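Local coordinates for Low molecular weight phosphotyrosine protein phosphatase 1 (Drosophila melanogaster, PDB 7CUY), which probably removes phosphate from tyrosine-phosphorylated proteins and from small aryl and acyl phosphates, at residues Ala19-Val24 against Ser57-His62; Tyr83-Asp88 against Ala146-Glu151. One frame throughout, in Å; residues are numbered along the deposited sequence.

Contact 1: residues Ala19-Val24 against Ser57-His62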
loop_
_atom_site.group_PDB
_atom_site.type_symbol
_atom_site.label_atom_id
_atom_site.label_comp_id
_atom_site.label_asym_id
_atom_site.label_seq_id
_atom_site.Cartn_x
_atom_site.Cartn_y
_atom_site.Cartn_z
ATOM N N ALA A 19 0.212 2.895 -3.406
ATOM C CA ALA A 19 -1.008 2.285 -2.886
ATOM C C ALA A 19 -1.672 3.184 -1.850
ATOM O O ALA A 19 -2.905 3.285 -1.795
ATOM C CB ALA A 19 -0.698 0.899 -2.296
ATOM N N GLU A 20 -0.875 3.857 -1.027
ATOM C CA GLU A 20 -1.448 4.797 -0.077
ATOM C C GLU A 20 -2.112 5.965 -0.791
ATOM O O GLU A 20 -3.232 6.356 -0.452
ATOM C CB GLU A 20 -0.377 5.309 0.878
ATOM C CG GLU A 20 -0.919 6.384 1.811
ATOM C CD GLU A 20 0.169 7.119 2.539
ATOM O OE1 GLU A 20 1.363 6.831 2.290
ATOM O OE2 GLU A 20 -0.173 7.960 3.380
ATOM N N VAL A 21 -1.438 6.539 -1.786
ATOM C CA VAL A 21 -2.008 7.697 -2.470
ATOM C C VAL A 21 -3.233 7.287 -3.292
ATOM O O VAL A 21 -4.248 8.011 -3.346
ATOM C CB VAL A 21 -0.935 8.380 -3.336
ATOM C CG1 VAL A 21 -1.582 9.376 -4.274
ATOM C CG2 VAL A 21 0.093 9.085 -2.463
ATOM N N VAL A 22 -3.168 6.125 -3.945
ATOM C CA VAL A 22 -4.307 5.676 -4.735
ATOM C C VAL A 22 -5.497 5.388 -3.828
ATOM O O VAL A 22 -6.643 5.700 -4.173
ATOM C CB VAL A 22 -3.916 4.456 -5.595
ATOM C CG1 VAL A 22 -5.137 3.790 -6.180
ATOM C CG2 VAL A 22 -2.965 4.870 -6.713
ATOM N N MET A 23 -5.252 4.817 -2.639
ATOM C CA MET A 23 -6.373 4.510 -1.750
ATOM C C MET A 23 -7.060 5.791 -1.290
ATOM O O MET A 23 -8.297 5.868 -1.267
ATOM C CB MET A 23 -5.896 3.681 -0.556
ATOM C CG MET A 23 -7.002 3.154 0.375
ATOM S SD MET A 23 -7.894 1.699 -0.278
ATOM C CE MET A 23 -9.354 2.478 -0.859
ATOM N N VAL A 24 -6.277 6.820 -0.955
ATOM C CA VAL A 24 -6.865 8.085 -0.529
ATOM C C VAL A 24 -7.667 8.703 -1.670
ATOM O O VAL A 24 -8.795 9.156 -1.475
ATOM C CB VAL A 24 -5.777 9.038 -0.003
ATOM C CG1 VAL A 24 -6.321 10.445 0.143
ATOM C CG2 VAL A 24 -5.301 8.547 1.339
ATOM N N SER A 57 6.864 10.627 -9.863
ATOM C CA SER A 57 6.536 11.039 -11.218
ATOM C C SER A 57 5.361 10.252 -11.768
ATOM O O SER A 57 4.531 10.804 -12.506
ATOM C CB SER A 57 7.760 10.900 -12.115
ATOM O OG SER A 57 8.783 11.766 -11.638
ATOM N N THR A 58 5.260 8.961 -11.418
ATOM C CA THR A 58 4.118 8.174 -11.878
ATOM C C THR A 58 2.809 8.745 -11.346
ATOM O O THR A 58 1.818 8.827 -12.080
ATOM C CB THR A 58 4.259 6.713 -11.450
ATOM O OG1 THR A 58 5.375 6.125 -12.120
ATOM C CG2 THR A 58 3.008 5.949 -11.799
ATOM N N LEU A 59 2.778 9.127 -10.067
ATOM C CA LEU A 59 1.549 9.687 -9.512
ATOM C C LEU A 59 1.202 11.020 -10.186
ATOM O O LEU A 59 0.049 11.237 -10.577
ATOM C CB LEU A 59 1.681 9.845 -7.993
ATOM C CG LEU A 59 1.720 8.509 -7.242
ATOM C CD1 LEU A 59 2.154 8.657 -5.760
ATOM C CD2 LEU A 59 0.365 7.790 -7.360
ATOM N N GLN A 60 2.202 11.904 -10.349
ATOM C CA GLN A 60 2.036 13.149 -11.104
ATOM C C GLN A 60 1.411 12.910 -12.471
ATOM O O GLN A 60 0.471 13.605 -12.865
ATOM C CB GLN A 60 3.384 13.836 -11.286
ATOM C CG GLN A 60 3.995 14.408 -10.038
ATOM C CD GLN A 60 4.974 15.516 -10.359
ATOM O OE1 GLN A 60 5.885 15.330 -11.169
ATOM N NE2 GLN A 60 4.792 16.679 -9.730
ATOM N N LYS A 61 1.940 11.936 -13.219
ATOM C CA LYS A 61 1.366 11.577 -14.512
ATOM C C LYS A 61 -0.142 11.408 -14.421
ATOM O O LYS A 61 -0.865 11.699 -15.383
ATOM C CB LYS A 61 2.015 10.291 -15.022
ATOM C CG LYS A 61 1.423 9.715 -16.293
ATOM C CD LYS A 61 1.786 8.229 -16.439
ATOM C CE LYS A 61 1.583 7.704 -17.870
ATOM N NZ LYS A 61 2.574 8.257 -18.844
ATOM N N HIS A 62 -0.637 10.963 -13.267
ATOM C CA HIS A 62 -2.058 10.736 -13.067
ATOM C C HIS A 62 -2.680 11.787 -12.170
ATOM O O HIS A 62 -3.756 11.560 -11.609
ATOM C CB HIS A 62 -2.293 9.334 -12.508
ATOM C CG HIS A 62 -1.831 8.249 -13.425
ATOM N ND1 HIS A 62 -2.648 7.692 -14.385
ATOM C CD2 HIS A 62 -0.642 7.614 -13.529
ATOM C CE1 HIS A 62 -1.980 6.764 -15.047
ATOM N NE2 HIS A 62 -0.758 6.701 -14.550
#
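Leu59 reaches from helix 53-61 toward helix 15-29, and its two methyls meet Val21 tip to tip. The apolar contact is divided between the branches. Leu59 CD1 lies 3.9 Å from Val21 CG2 and equally near Val21 CB, while Leu59 CD2 approaches Val21 CG1 at 4.0 Å. Val21 turns CG1 anti to its own backbone N (chi1 167°), with CG2 beside that N, and in this pose both methyls can face the leucine. A looser touch comes from the next residue of helix 15-29, Val22, whose CG2 lies 4.5 Å from Leu59 CD2. No hydrogen bond crosses between the segments, and the nearest CA atoms, those of Val21 and Leu59, stay 8.1 Å apart. Leucine and valine suit this spacing because each reaches part of the way and their branched ends close the space between the helices.

Thr58 OG1 bonds back to Arg54 O within its own helix, Glu20 OE1 is hydrogen-bonded to Ser39 OG, and His62 bonds through NE2 to Glu135 OE1 while its ring stacks with Tyr138.

Leu64 packs on Val21 and Cys66 on Leu59, from the loop that follows helix 53-61. This is plain helix-to-helix apolar packing, in which helix 53-61 rests on the helix that follows the family's CX5R phosphate-binding loop, running here from Cys9, the probable nucleophile, to Arg15, probably also catalytic.

Contact 2: residues Tyr83-Asp88 against Ala146-Glu151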
loop_
_atom_site.group_PDB
_atom_site.type_symbol
_atom_site.label_atom_id
_atom_site.label_comp_id
_atom_site.label_asym_id
_atom_site.label_seq_id
_atom_site.Cartn_x
_atom_site.Cartn_y
_atom_site.Cartn_z
ATOM N N TYR A 83 -6.748 -2.759 8.969
ATOM C CA TYR A 83 -6.313 -3.485 7.790
ATOM C C TYR A 83 -4.857 -3.154 7.530
ATOM O O TYR A 83 -4.496 -1.978 7.471
ATOM C CB TYR A 83 -7.155 -3.095 6.575
ATOM C CG TYR A 83 -8.630 -3.290 6.818
ATOM C CD1 TYR A 83 -9.192 -4.560 6.764
ATOM C CD2 TYR A 83 -9.455 -2.209 7.107
ATOM C CE1 TYR A 83 -10.557 -4.751 6.992
ATOM C CE2 TYR A 83 -10.806 -2.377 7.345
ATOM C CZ TYR A 83 -11.358 -3.655 7.279
ATOM O OH TYR A 83 -12.707 -3.827 7.505
ATOM N N ILE A 84 -4.024 -4.177 7.376
ATOM C CA ILE A 84 -2.640 -4.006 6.953
ATOM C C ILE A 84 -2.425 -4.824 5.685
ATOM O O ILE A 84 -2.718 -6.021 5.666
ATOM C CB ILE A 84 -1.659 -4.430 8.060
ATOM C CG1 ILE A 84 -1.944 -3.627 9.337
ATOM C CG2 ILE A 84 -0.251 -4.196 7.605
ATOM C CD1 ILE A 84 -0.916 -3.773 10.422
ATOM N N PHE A 85 -1.925 -4.179 4.635
ATOM C CA PHE A 85 -1.781 -4.764 3.304
ATOM C C PHE A 85 -0.313 -4.961 2.941
ATOM O O PHE A 85 0.469 -4.008 2.974
ATOM C CB PHE A 85 -2.410 -3.866 2.228
ATOM C CG PHE A 85 -3.918 -3.884 2.194
ATOM C CD1 PHE A 85 -4.599 -4.890 1.536
ATOM C CD2 PHE A 85 -4.645 -2.874 2.786
ATOM C CE1 PHE A 85 -5.994 -4.886 1.479
ATOM C CE2 PHE A 85 -6.029 -2.874 2.748
ATOM C CZ PHE A 85 -6.705 -3.879 2.093
ATOM N N GLY A 86 0.051 -6.195 2.526
ATOM C CA GLY A 86 1.311 -6.404 1.847
ATOM C C GLY A 86 1.130 -6.328 0.343
ATOM O O GLY A 86 0.021 -6.391 -0.172
ATOM N N MET A 87 2.242 -6.196 -0.368
ATOM C CA MET A 87 2.194 -6.142 -1.823
ATOM C C MET A 87 2.474 -7.483 -2.495
ATOM O O MET A 87 1.948 -7.733 -3.588
ATOM C CB MET A 87 3.188 -5.100 -2.343
ATOM C CG MET A 87 2.981 -3.706 -1.753
ATOM S SD MET A 87 1.414 -2.955 -2.244
ATOM C CE MET A 87 0.656 -2.660 -0.670
ATOM N N ASP A 88 3.300 -8.338 -1.885
ATOM C CA ASP A 88 3.689 -9.610 -2.486
ATOM C C ASP A 88 3.815 -10.659 -1.383
ATOM O O ASP A 88 3.632 -10.369 -0.200
ATOM C CB ASP A 88 4.984 -9.457 -3.307
ATOM C CG ASP A 88 6.163 -9.042 -2.473
ATOM O OD1 ASP A 88 6.090 -9.170 -1.238
ATOM O OD2 ASP A 88 7.176 -8.573 -3.051
ATOM N N ALA A 146 -10.100 0.052 -5.303
ATOM C CA ALA A 146 -11.534 0.170 -5.543
ATOM C C ALA A 146 -12.284 -1.061 -5.047
ATOM O O ALA A 146 -13.257 -0.951 -4.287
ATOM C CB ALA A 146 -11.777 0.385 -7.036
ATOM N N ALA A 147 -11.831 -2.251 -5.460
ATOM C CA ALA A 147 -12.542 -3.481 -5.122
ATOM C C ALA A 147 -12.578 -3.699 -3.613
ATOM O O ALA A 147 -13.634 -4.014 -3.050
ATOM C CB ALA A 147 -11.900 -4.676 -5.829
ATOM N N PHE A 148 -11.435 -3.524 -2.936
ATOM C CA PHE A 148 -11.423 -3.596 -1.474
ATOM C C PHE A 148 -12.391 -2.593 -0.856
ATOM O O PHE A 148 -13.173 -2.931 0.042
ATOM C CB PHE A 148 -10.021 -3.330 -0.929
ATOM C CG PHE A 148 -9.982 -3.194 0.572
ATOM C CD1 PHE A 148 -9.853 -1.958 1.167
ATOM C CD2 PHE A 148 -10.098 -4.312 1.379
ATOM C CE1 PHE A 148 -9.827 -1.822 2.556
ATOM C CE2 PHE A 148 -10.073 -4.196 2.758
ATOM C CZ PHE A 148 -9.939 -2.938 3.348
ATOM N N MET A 149 -12.309 -1.333 -1.286
ATOM C CA MET A 149 -13.204 -0.309 -0.752
ATOM C C MET A 149 -14.659 -0.706 -0.936
ATOM O O MET A 149 -15.469 -0.619 0.001
ATOM C CB MET A 149 -12.947 1.030 -1.435
ATOM C CG MET A 149 -13.943 2.095 -1.018
ATOM S SD MET A 149 -13.654 3.637 -1.881
ATOM C CE MET A 149 -14.375 3.201 -3.485
ATOM N N LYS A 150 -15.012 -1.150 -2.140
ATOM C CA LYS A 150 -16.408 -1.494 -2.400
ATOM C C LYS A 150 -16.857 -2.681 -1.553
ATOM O O LYS A 150 -17.922 -2.633 -0.922
ATOM C CB LYS A 150 -16.609 -1.759 -3.892
ATOM C CG LYS A 150 -16.993 -0.508 -4.667
ATOM C CD LYS A 150 -16.759 -0.672 -6.150
ATOM C CE LYS A 150 -17.697 0.194 -6.947
ATOM N NZ LYS A 150 -17.422 1.622 -6.748
ATOM N N GLU A 151 -16.057 -3.753 -1.507
ATOM C CA GLU A 151 -16.467 -4.949 -0.767
ATOM C C GLU A 151 -16.423 -4.724 0.736
ATOM O O GLU A 151 -17.431 -4.887 1.430
ATOM C CB GLU A 151 -15.573 -6.134 -1.114
ATOM C CG GLU A 151 -15.673 -6.596 -2.522
ATOM C CD GLU A 151 -14.606 -7.617 -2.825
ATOM O OE1 GLU A 151 -14.376 -8.498 -1.954
ATOM O OE2 GLU A 151 -13.984 -7.511 -3.906
#
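Phe148 lays one face of its ring over the edge of Phe85 and sends its own edge onto the face of Tyr83. The first pair is a T-shaped stack with planes at 89° and centroids 4.7 Å apart. Phe85 CZ points at the middle of the Phe148 ring, 3.4 Å from Phe148 CE2, so this edge is pressed close. In the second T-shaped stack the planes make 79° and the centroids are 5.1 Å apart. Here Phe148 CZ stands over the centre of the Tyr83 ring, 3.7 Å from Tyr83 CG. Phe148 thus offers its face to one ring and its edge to the other, and both times slightly positive ring hydrogens come against a pi cloud.

With CG anti to the backbone N (chi1 172°), the Phe148 ring extends from the helix toward the strand. The CA atoms of Tyr83 and Phe148 are 10.6 Å apart, so long aromatic side chains are needed from both sides. Tyr83 and Phe85, two apart on the strand, present their rings on the same side of the sheet. Tyr83, the partly exposed member of this aromatic cluster, can carry a hydroxyl, whereas Phe85 and Phe148 are buried and wholly apolar.

Phe113 adds another edge-to-face partner to Phe148. Strand 83-86 runs between strands 3-9 and 106-109, with Phe85 touching Val5, Met7 and Leu108. Helix 132-153 lies against this face of the sheet, contributing Phe148 and packing through Met149 on helix 15-29.

In the fold
Contact 1 closes before contact 2 opens along the chain, and their centres lie 15 Å apart. Contact 1 joins two helices, 15-29 and 53-61, whereas contact 2 joins the C-terminal helix 132-153 to strand 83-86 of the parallel four-stranded sheet, whose order is 35-41, 3-9, 83-86, 106-109. The two meet directly: Met23 CE packs 3.9 Å from Met149 CB, and Ala19 CB lies 4.1 Å from Met87 CE. Helix 15-29 therefore links them, touching both helix 132-153 and the sheet. It starts at Arg15, at the end of the probable phosphate-binding loop, and Asp88 of contact 2 forms a salt bridge with Arg15.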